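Matching sites in aldo-keto reductase AKR2E4 from Bombyx mori, a protein that reduces 3-dehydroecdysone with NADPH as the cosubstrate and may take part in the regulation of molting (PDB 3WCZ (chain A, 1.30 Å), residues Thr85-Asn90 and Leu116-Phe121), and in its relative uncharacterized protein from Bombyx mori (PDB 5AZ1 (chain B, 2.30 Å), residues Thr102-Gln107 and Leu133-Trp138). One frame, after least-squares fit of the local backbone (RMSD 0.21 Å); residues are numbered along the deposited sequences.

Structure 1 (3WCZ). With NAP (NADP nicotinamide-adenine-dinucleotide phosphate), chain C.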
loop_
_atom_site.group_PDB
_atom_site.type_symbol
_atom_site.label_atom_id
_atom_site.label_comp_id
_atom_site.label_asym_id
_atom_site.label_seq_id
_atom_site.Cartn_x
_atom_site.Cartn_y
_atom_site.Cartn_z
ATOM N N THR A 85 -3.592 -8.196 -0.627
ATOM C CA THR A 85 -4.011 -7.036 -1.391
ATOM C C THR A 85 -3.315 -7.038 -2.743
ATOM O O THR A 85 -2.095 -7.156 -2.806
ATOM C CB THR A 85 -3.651 -5.738 -0.651
ATOM O OG1 THR A 85 -4.380 -5.704 0.567
ATOM C CG2 THR A 85 -3.990 -4.499 -1.444
ATOM N N THR A 86 -4.071 -6.904 -3.836
ATOM C CA THR A 86 -3.474 -6.667 -5.143
ATOM C C THR A 86 -4.277 -5.592 -5.874
ATOM O O THR A 86 -5.247 -5.049 -5.332
ATOM C CB THR A 86 -3.239 -7.942 -5.950
ATOM O OG1 THR A 86 -2.300 -7.612 -6.973
ATOM C CG2 THR A 86 -4.524 -8.531 -6.517
ATOM N N LYS A 87 -3.823 -5.263 -7.091
ATOM C CA LYS A 87 -4.262 -4.045 -7.771
ATOM C C LYS A 87 -4.475 -4.283 -9.256
ATOM O O LYS A 87 -3.687 -4.980 -9.927
ATOM C CB LYS A 87 -3.245 -2.906 -7.570
ATOM C CG LYS A 87 -2.698 -2.776 -6.160
ATOM C CD LYS A 87 -1.907 -1.504 -5.948
ATOM C CE LYS A 87 -1.227 -1.442 -4.609
ATOM N NZ LYS A 87 -0.020 -2.285 -4.528
ATOM N N LEU A 88 -5.534 -3.647 -9.748
ATOM C CA LEU A 88 -5.947 -3.641 -11.154
ATOM C C LEU A 88 -5.135 -2.597 -11.889
ATOM O O LEU A 88 -5.146 -1.421 -11.515
ATOM C CB LEU A 88 -7.416 -3.212 -11.186
ATOM C CG LEU A 88 -8.042 -3.081 -12.576
ATOM C CD1 LEU A 88 -8.392 -4.457 -13.174
ATOM C CD2 LEU A 88 -9.256 -2.150 -12.497
ATOM N N TRP A 89 -4.439 -3.002 -12.954
ATOM C CA TRP A 89 -3.608 -2.070 -13.687
ATOM C C TRP A 89 -4.412 -1.177 -14.651
ATOM O O TRP A 89 -5.587 -1.446 -14.948
ATOM C CB TRP A 89 -2.417 -2.785 -14.373
ATOM C CG TRP A 89 -1.433 -1.805 -14.958
ATOM C CD1 TRP A 89 -1.058 -1.695 -16.284
ATOM C CD2 TRP A 89 -0.757 -0.758 -14.265
ATOM N NE1 TRP A 89 -0.203 -0.641 -16.429
ATOM C CE2 TRP A 89 0.004 -0.049 -15.212
ATOM C CE3 TRP A 89 -0.724 -0.342 -12.930
ATOM C CZ2 TRP A 89 0.794 1.046 -14.863
ATOM C CZ3 TRP A 89 0.038 0.743 -12.588
ATOM C CH2 TRP A 89 0.795 1.423 -13.546
ATOM N N ASN A 90 -3.764 -0.109 -15.108
ATOM C CA ASN A 90 -4.395 0.984 -15.829
ATOM C C ASN A 90 -4.974 0.596 -17.193
ATOM O O ASN A 90 -5.810 1.328 -17.720
ATOM C CB ASN A 90 -3.394 2.103 -16.060
ATOM C CG ASN A 90 -2.847 2.692 -14.780
ATOM O OD1 ASN A 90 -3.331 2.449 -13.668
ATOM N ND2 ASN A 90 -1.769 3.472 -14.938
ATOM N N LEU A 116 -8.361 -7.788 -0.638
ATOM C CA LEU A 116 -8.566 -6.397 -1.048
ATOM C C LEU A 116 -8.077 -6.243 -2.471
ATOM O O LEU A 116 -6.943 -6.558 -2.779
ATOM C CB LEU A 116 -7.791 -5.446 -0.123
ATOM C CG LEU A 116 -7.895 -3.964 -0.439
ATOM C CD1 LEU A 116 -9.292 -3.435 -0.433
ATOM C CD2 LEU A 116 -7.064 -3.218 0.579
ATOM N N TYR A 117 -8.963 -5.775 -3.339
ATOM C CA TYR A 117 -8.610 -5.403 -4.709
ATOM C C TYR A 117 -8.735 -3.902 -4.848
ATOM O O TYR A 117 -9.741 -3.303 -4.459
ATOM C CB TYR A 117 -9.531 -6.088 -5.693
ATOM C CG TYR A 117 -9.007 -6.229 -7.097
ATOM C CD1 TYR A 117 -7.680 -6.519 -7.349
ATOM C CD2 TYR A 117 -9.851 -6.134 -8.194
ATOM C CE1 TYR A 117 -7.206 -6.699 -8.637
ATOM C CE2 TYR A 117 -9.387 -6.305 -9.484
ATOM C CZ TYR A 117 -8.062 -6.591 -9.697
ATOM O OH TYR A 117 -7.640 -6.792 -10.998
ATOM N N LEU A 118 -7.687 -3.275 -5.394
ATOM C CA LEU A 118 -7.620 -1.829 -5.570
ATOM C C LEU A 118 -7.516 -1.438 -7.024
ATOM O O LEU A 118 -6.753 -2.059 -7.777
ATOM C CB LEU A 118 -6.378 -1.271 -4.869
ATOM C CG LEU A 118 -6.281 -1.549 -3.367
ATOM C CD1 LEU A 118 -4.974 -0.982 -2.835
ATOM C CD2 LEU A 118 -7.428 -0.971 -2.602
ATOM N N ILE A 119 -8.194 -0.355 -7.389
ATOM C CA ILE A 119 -7.897 0.292 -8.652
ATOM C C ILE A 119 -6.550 1.004 -8.459
ATOM O O ILE A 119 -6.436 1.877 -7.588
ATOM C CB ILE A 119 -8.974 1.323 -9.045
ATOM C CG1 ILE A 119 -10.361 0.677 -9.116
ATOM C CG2 ILE A 119 -8.587 1.980 -10.376
ATOM C CD1 ILE A 119 -11.431 1.658 -9.604
ATOM N N HIS A 120 -5.528 0.659 -9.235
ATOM C CA HIS A 120 -4.162 1.119 -8.949
ATOM C C HIS A 120 -3.998 2.628 -9.145
ATOM O O HIS A 120 -3.337 3.293 -8.352
ATOM C CB HIS A 120 -3.172 0.320 -9.832
ATOM C CG HIS A 120 -1.770 0.276 -9.306
ATOM N ND1 HIS A 120 -0.954 -0.819 -9.480
ATOM C CD2 HIS A 120 -1.035 1.200 -8.639
ATOM C CE1 HIS A 120 0.229 -0.564 -8.935
ATOM N NE2 HIS A 120 0.198 0.645 -8.402
ATOM N N PHE A 121 -4.600 3.162 -10.212
ATOM C CA PHE A 121 -4.672 4.602 -10.467
ATOM C C PHE A 121 -6.029 4.935 -11.078
ATOM O O PHE A 121 -6.656 4.076 -11.739
ATOM C CB PHE A 121 -3.612 5.071 -11.488
ATOM C CG PHE A 121 -2.209 5.090 -10.965
ATOM C CD1 PHE A 121 -1.424 3.967 -11.074
ATOM C CD2 PHE A 121 -1.669 6.242 -10.422
ATOM C CE1 PHE A 121 -0.107 3.968 -10.598
ATOM C CE2 PHE A 121 -0.369 6.259 -9.908
ATOM C CZ PHE A 121 0.412 5.121 -10.014
HETATM P PA NAP C . 9.622 1.853 1.039
HETATM O O1A NAP C . 8.999 0.796 1.852
HETATM O O2A NAP C . 9.218 3.245 1.096
HETATM O O5B NAP C . 11.181 1.818 1.079
HETATM C C5B NAP C . 11.886 0.629 0.888
HETATM C C4B NAP C . 13.391 0.764 1.063
HETATM O O4B NAP C . 13.695 0.968 2.456
HETATM C C3B NAP C . 14.215 -0.375 0.597
HETATM O O3B NAP C . 15.385 0.164 0.033
HETATM C C2B NAP C . 14.480 -1.110 1.822
HETATM O O2B NAP C . 15.646 -1.910 1.781
HETATM C C1B NAP C . 14.603 -0.028 2.861
HETATM N N9A NAP C . 14.238 -0.377 4.218
HETATM C C8A NAP C . 13.180 -1.134 4.577
HETATM N N7A NAP C . 13.041 -1.174 5.887
HETATM C C5A NAP C . 14.050 -0.421 6.427
HETATM C C6A NAP C . 14.415 -0.098 7.738
HETATM N N6A NAP C . 13.755 -0.569 8.877
HETATM N N1A NAP C . 15.494 0.691 7.885
HETATM C C2A NAP C . 16.161 1.155 6.828
HETATM N N3A NAP C . 15.833 0.877 5.555
HETATM C C4A NAP C . 14.761 0.093 5.359
HETATM O O3 NAP C . 9.469 1.357 -0.496
HETATM P PN NAP C . 8.422 1.439 -1.694
HETATM O O1N NAP C . 8.596 0.163 -2.433
HETATM O O2N NAP C . 8.639 2.729 -2.404
HETATM O O5D NAP C . 6.973 1.514 -1.046
HETATM C C5D NAP C . 6.486 0.479 -0.259
HETATM C C4D NAP C . 5.371 -0.365 -0.890
HETATM O O4D NAP C . 4.211 0.411 -1.129
HETATM C C3D NAP C . 5.694 -0.930 -2.235
HETATM O O3D NAP C . 6.635 -1.983 -2.176
HETATM C C2D NAP C . 4.380 -1.290 -2.723
HETATM O O2D NAP C . 3.907 -2.441 -2.083
HETATM C C1D NAP C . 3.578 -0.072 -2.320
HETATM N N1N NAP C . 3.465 1.041 -3.270
HETATM C C2N NAP C . 2.301 1.270 -3.905
HETATM C C3N NAP C . 2.191 2.321 -4.780
HETATM C C7N NAP C . 0.862 2.535 -5.400
HETATM O O7N NAP C . -0.199 2.106 -4.886
HETATM N N7N NAP C . 0.832 3.346 -6.478
HETATM C C4N NAP C . 3.299 3.131 -5.092
HETATM C C5N NAP C . 4.504 2.899 -4.415
HETATM C C6N NAP C . 4.536 1.843 -3.513
HETATM P P2B NAP C . 15.628 -3.478 2.111
HETATM O O1X NAP C . 17.085 -3.908 1.851
HETATM O O2X NAP C . 15.289 -3.638 3.529
HETATM O O3X NAP C . 14.648 -4.123 1.164
HETATM O O HOH W 1 -1.326 -3.251 -10.995
HETATM O O HOH W 2 -4.937 -7.252 -11.183
HETATM O O HOH W 3 -5.344 1.130 -12.438
#
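His120 is gripped on both ring faces: Lys87 CD sits over the centre of one face, 3.6 Å from the ring centroid, and the edge of Trp89 meets the other, planes at 83°. The two parallel strands belong to one beta-alpha-beta unit of the TIM barrel; Lys87 on one strand and His120 and Phe121 just after the other face the NADP pocket. Lys87 NZ reaches past the ring to a salt bridge with Asp53 and a hydrogen bond with Tyr58, probably the proton donor. Phe121 packs against Trp89, with CD1 3.9 Å from Trp89 CZ3. Asn90 OD1 lies 3.4 Å from Phe121 CB. On the sheet face turned to helix 95-109, the Tyr117 ring lies along the neighbouring strand, with OH 3.3 Å from Leu88 CD1; CG anti to the backbone N (chi1 -158°) carries it there. The looser side is lined by waters: one joins His120 ND1 to Lys87 O, another Tyr117 OH to the same carbonyl, and a third bonds Leu88 O, Asn90 OD1 and Phe121 N.

Structure 2 (5AZ1). With NDP (NADPH dihydro-nicotinamide-adenine-dinucleotide phosphate), chain D.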
loop_
_atom_site.group_PDB
_atom_site.type_symbol
_atom_site.label_atom_id
_atom_site.label_comp_id
_atom_site.label_asym_id
_atom_site.label_seq_id
_atom_site.Cartn_x
_atom_site.Cartn_y
_atom_site.Cartn_z
ATOM N N THR B 102 -3.547 -8.054 -0.446
ATOM C CA THR B 102 -4.056 -7.058 -1.378
ATOM C C THR B 102 -3.404 -7.190 -2.741
ATOM O O THR B 102 -2.191 -7.328 -2.806
ATOM C CB THR B 102 -3.692 -5.658 -0.867
ATOM O OG1 THR B 102 -4.335 -5.411 0.379
ATOM C CG2 THR B 102 -4.118 -4.591 -1.885
ATOM N N THR B 103 -4.172 -7.069 -3.820
ATOM C CA THR B 103 -3.568 -6.852 -5.110
ATOM C C THR B 103 -4.321 -5.705 -5.837
ATOM O O THR B 103 -5.159 -5.047 -5.254
ATOM C CB THR B 103 -3.481 -8.142 -5.938
ATOM O OG1 THR B 103 -2.725 -7.904 -7.128
ATOM C CG2 THR B 103 -4.812 -8.635 -6.351
ATOM N N LYS B 104 -3.952 -5.434 -7.080
ATOM C CA LYS B 104 -4.337 -4.220 -7.743
ATOM C C LYS B 104 -4.393 -4.399 -9.243
ATOM O O LYS B 104 -3.640 -5.208 -9.803
ATOM C CB LYS B 104 -3.373 -3.060 -7.400
ATOM C CG LYS B 104 -3.042 -2.901 -5.929
ATOM C CD LYS B 104 -2.013 -1.773 -5.816
ATOM C CE LYS B 104 -1.616 -1.460 -4.413
ATOM N NZ LYS B 104 -0.282 -1.841 -3.966
ATOM N N VAL B 105 -5.323 -3.673 -9.857
ATOM C CA VAL B 105 -5.632 -3.761 -11.271
ATOM C C VAL B 105 -5.033 -2.503 -11.899
ATOM O O VAL B 105 -5.338 -1.359 -11.461
ATOM C CB VAL B 105 -7.143 -3.730 -11.459
ATOM C CG1 VAL B 105 -7.554 -3.623 -12.951
ATOM C CG2 VAL B 105 -7.760 -4.939 -10.809
ATOM N N TRP B 106 -4.262 -2.687 -12.962
ATOM C CA TRP B 106 -3.564 -1.623 -13.615
ATOM C C TRP B 106 -4.403 -0.904 -14.668
ATOM O O TRP B 106 -5.589 -1.248 -14.942
ATOM C CB TRP B 106 -2.253 -2.219 -14.164
ATOM C CG TRP B 106 -1.136 -1.278 -14.577
ATOM C CD1 TRP B 106 -0.696 -1.076 -15.854
ATOM C CD2 TRP B 106 -0.272 -0.523 -13.742
ATOM N NE1 TRP B 106 0.364 -0.227 -15.870
ATOM C CE2 TRP B 106 0.660 0.132 -14.593
ATOM C CE3 TRP B 106 -0.188 -0.321 -12.374
ATOM C CZ2 TRP B 106 1.656 0.970 -14.107
ATOM C CZ3 TRP B 106 0.793 0.494 -11.873
ATOM C CH2 TRP B 106 1.708 1.152 -12.730
ATOM N N GLN B 107 -3.771 0.098 -15.305
ATOM C CA GLN B 107 -4.479 1.120 -16.131
ATOM C C GLN B 107 -5.014 0.634 -17.420
ATOM O O GLN B 107 -5.948 1.243 -17.966
ATOM C CB GLN B 107 -3.539 2.314 -16.398
ATOM C CG GLN B 107 -3.315 3.186 -15.184
ATOM C CD GLN B 107 -2.452 2.598 -14.090
ATOM O OE1 GLN B 107 -2.955 1.977 -13.144
ATOM N NE2 GLN B 107 -1.175 2.861 -14.145
ATOM N N LEU B 133 -8.477 -7.746 -0.379
ATOM C CA LEU B 133 -8.668 -6.394 -0.888
ATOM C C LEU B 133 -8.123 -6.316 -2.311
ATOM O O LEU B 133 -7.031 -6.801 -2.584
ATOM C CB LEU B 133 -7.917 -5.422 0.024
ATOM C CG LEU B 133 -7.909 -3.964 -0.414
ATOM C CD1 LEU B 133 -9.324 -3.398 -0.516
ATOM C CD2 LEU B 133 -7.128 -3.126 0.598
ATOM N N VAL B 134 -8.868 -5.706 -3.222
ATOM C CA VAL B 134 -8.337 -5.379 -4.542
ATOM C C VAL B 134 -8.591 -3.880 -4.826
ATOM O O VAL B 134 -9.667 -3.380 -4.577
ATOM C CB VAL B 134 -8.936 -6.259 -5.628
ATOM C CG1 VAL B 134 -10.429 -6.048 -5.775
ATOM C CG2 VAL B 134 -8.251 -6.031 -6.978
ATOM N N LEU B 135 -7.562 -3.208 -5.317
ATOM C CA LEU B 135 -7.572 -1.775 -5.602
ATOM C C LEU B 135 -7.504 -1.422 -7.100
ATOM O O LEU B 135 -6.826 -2.092 -7.899
ATOM C CB LEU B 135 -6.358 -1.142 -4.947
ATOM C CG LEU B 135 -6.175 -1.364 -3.445
ATOM C CD1 LEU B 135 -4.958 -0.628 -2.917
ATOM C CD2 LEU B 135 -7.389 -0.940 -2.649
ATOM N N MET B 136 -8.181 -0.345 -7.431
ATOM C CA MET B 136 -7.934 0.390 -8.645
ATOM C C MET B 136 -6.635 1.149 -8.487
ATOM O O MET B 136 -6.546 2.137 -7.739
ATOM C CB MET B 136 -9.084 1.306 -8.964
ATOM C CG MET B 136 -8.995 1.829 -10.414
ATOM S SD MET B 136 -10.240 3.082 -10.837
ATOM C CE MET B 136 -11.808 2.558 -10.158
ATOM N N HIS B 137 -5.592 0.643 -9.150
ATOM C CA HIS B 137 -4.212 1.081 -8.907
ATOM C C HIS B 137 -4.044 2.580 -9.153
ATOM O O HIS B 137 -3.423 3.269 -8.348
ATOM C CB HIS B 137 -3.219 0.266 -9.747
ATOM C CG HIS B 137 -1.859 0.156 -9.143
ATOM N ND1 HIS B 137 -1.108 -0.999 -9.212
ATOM C CD2 HIS B 137 -1.120 1.041 -8.427
ATOM C CE1 HIS B 137 0.020 -0.833 -8.530
ATOM N NE2 HIS B 137 0.048 0.404 -8.065
ATOM N N TRP B 138 -4.626 3.074 -10.242
ATOM C CA TRP B 138 -4.660 4.514 -10.525
ATOM C C TRP B 138 -5.959 4.823 -11.158
ATOM O O TRP B 138 -6.577 3.921 -11.723
ATOM C CB TRP B 138 -3.543 4.921 -11.492
ATOM C CG TRP B 138 -2.193 4.843 -10.906
ATOM C CD1 TRP B 138 -1.439 3.753 -10.795
ATOM C CD2 TRP B 138 -1.445 5.908 -10.318
ATOM N NE1 TRP B 138 -0.217 4.061 -10.208
ATOM C CE2 TRP B 138 -0.220 5.383 -9.885
ATOM C CE3 TRP B 138 -1.671 7.283 -10.168
ATOM C CZ2 TRP B 138 0.785 6.175 -9.271
ATOM C CZ3 TRP B 138 -0.673 8.073 -9.549
ATOM C CH2 TRP B 138 0.513 7.497 -9.086
HETATM P PA NDP D . 9.218 2.945 1.405
HETATM O O1A NDP D . 8.908 4.345 1.943
HETATM O O2A NDP D . 8.645 1.719 2.027
HETATM O O5B NDP D . 10.841 2.808 1.586
HETATM C C5B NDP D . 11.593 1.785 0.953
HETATM C C4B NDP D . 13.062 1.911 1.344
HETATM O O4B NDP D . 13.222 2.062 2.765
HETATM C C3B NDP D . 13.879 0.673 0.916
HETATM O O3B NDP D . 14.926 1.082 0.048
HETATM C C2B NDP D . 14.352 0.045 2.231
HETATM O O2B NDP D . 15.634 -0.588 2.182
HETATM C C1B NDP D . 14.285 1.203 3.210
HETATM N N9A NDP D . 13.897 0.838 4.568
HETATM C C8A NDP D . 12.797 0.144 4.937
HETATM N N7A NDP D . 12.724 0.031 6.275
HETATM C C5A NDP D . 13.778 0.708 6.769
HETATM C C6A NDP D . 14.280 0.975 8.116
HETATM N N6A NDP D . 13.561 0.474 9.166
HETATM N N1A NDP D . 15.443 1.707 8.211
HETATM C C2A NDP D . 16.119 2.177 7.130
HETATM N N3A NDP D . 15.704 1.976 5.864
HETATM C C4A NDP D . 14.558 1.256 5.645
HETATM O O3 NDP D . 9.080 3.001 -0.190
HETATM P PN NDP D . 8.064 2.177 -1.108
HETATM O O1N NDP D . 7.470 3.193 -2.034
HETATM O O2N NDP D . 8.752 0.941 -1.673
HETATM O O5D NDP D . 7.017 1.599 0.009
HETATM C C5D NDP D . 5.709 1.349 -0.312
HETATM C C4D NDP D . 5.197 -0.004 -0.762
HETATM O O4D NDP D . 3.845 0.440 -1.045
HETATM C C3D NDP D . 5.589 -0.730 -2.051
HETATM O O3D NDP D . 6.366 -1.873 -1.782
HETATM C C2D NDP D . 4.230 -1.155 -2.600
HETATM O O2D NDP D . 3.762 -2.308 -1.859
HETATM C C1D NDP D . 3.377 0.097 -2.339
HETATM N N1N NDP D . 3.389 1.258 -3.348
HETATM C C2N NDP D . 2.194 1.561 -3.937
HETATM C C3N NDP D . 2.018 2.566 -4.907
HETATM C C7N NDP D . 0.644 2.833 -5.491
HETATM O O7N NDP D . 0.618 3.516 -6.522
HETATM N N7N NDP D . -0.502 2.327 -4.920
HETATM C C4N NDP D . 3.224 3.363 -5.403
HETATM C C5N NDP D . 4.464 2.993 -4.693
HETATM C C6N NDP D . 4.488 1.993 -3.723
HETATM P P2B NDP D . 15.848 -2.182 1.938
HETATM O O1X NDP D . 14.729 -2.714 1.020
HETATM O O2X NDP D . 17.119 -2.162 1.130
HETATM O O3X NDP D . 15.789 -2.684 3.355
HETATM O O HOH W 4 -1.223 -3.355 -10.843
HETATM O O HOH W 5 -5.357 1.155 -12.530
#
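Lys104 and Trp106 clasp the His137 ring between them: Lys104 CD sits over the centre of one face, 3.5 Å from the ring centroid, and the edge of Trp106 meets the other, planes at 88°. The Lys104 chain runs on past the imidazole to a salt bridge from NZ to Asp70 and a hydrogen bond with Tyr75. Trp138 packs against Trp106, with CD1 4.1 Å from Trp106 CZ3. Gln107, its chain bent at chi2 (72°), brings OE1 to 3.4 Å from Trp138 CB. On the sheet face turned to helix 112-126, Val134 and Val105 meet through methyls alone, CG2 to CG2 at 4.0 Å. Val134 CG2, anti to the backbone N, is the branch that lies toward the neighbouring strand. The looser side is lined by waters: one is bound to His137 ND1 and, weakly, to Lys104 O, and another bonds Val105 O, Gln107 OE1 and Trp138 N.

Comparison
The sharpest difference is Tyr117(A) against Val134(B). CG of Tyr117(A) and CG2 of Val134(B) fall 0.8 Å apart, but beyond that point most of the ring and the hydroxyl have no counterpart in the valine, whose CG1 in turn has none in the tyrosine. The partner across the strands differs too: CG of Leu88(A) and CG1 of Val105(B) nearly coincide, whereas CG2 of Val105(B) has no counterpart in the leucine, and it stands 1.9 Å apart from the place of Tyr117(A) OH after superposition, so a methyl of the neighbouring strand may take up part of the room that the hydroxyl fills. The two positions touch in both structures. A water modelled between Tyr117(A) OH and Lys87(A) O is given for structure 1 only.

At the strand ends, Phe121(A) against Trp138(B) preserves the direction of the side chain (chi1 -73° and -70°). CE1 of Phe121(A) and NE1 of Trp138(B) lie 0.4 Å apart, while CZ3 and CH2 of the indole extend further. Asn90(A) against Gln107(B) lengthens the amide by one carbon: OD1 of Asn90(A) falls 1.0 Å apart from CD of Gln107(B), yet the shared water is bonded by either amide oxygen. Lys87(A) and His120(A) keep their places with Lys104(B) and His137(B), and so do the backbone bonds, such as Leu88(A) N to Leu118(A) O and Val105(B) N to Leu135(B) O, while at Ile119(A) against Met136(B), away from the other segment, CG2 and CG stay 0.4 Å apart and CG1 of the isoleucine and SD of the methionine have no counterparts.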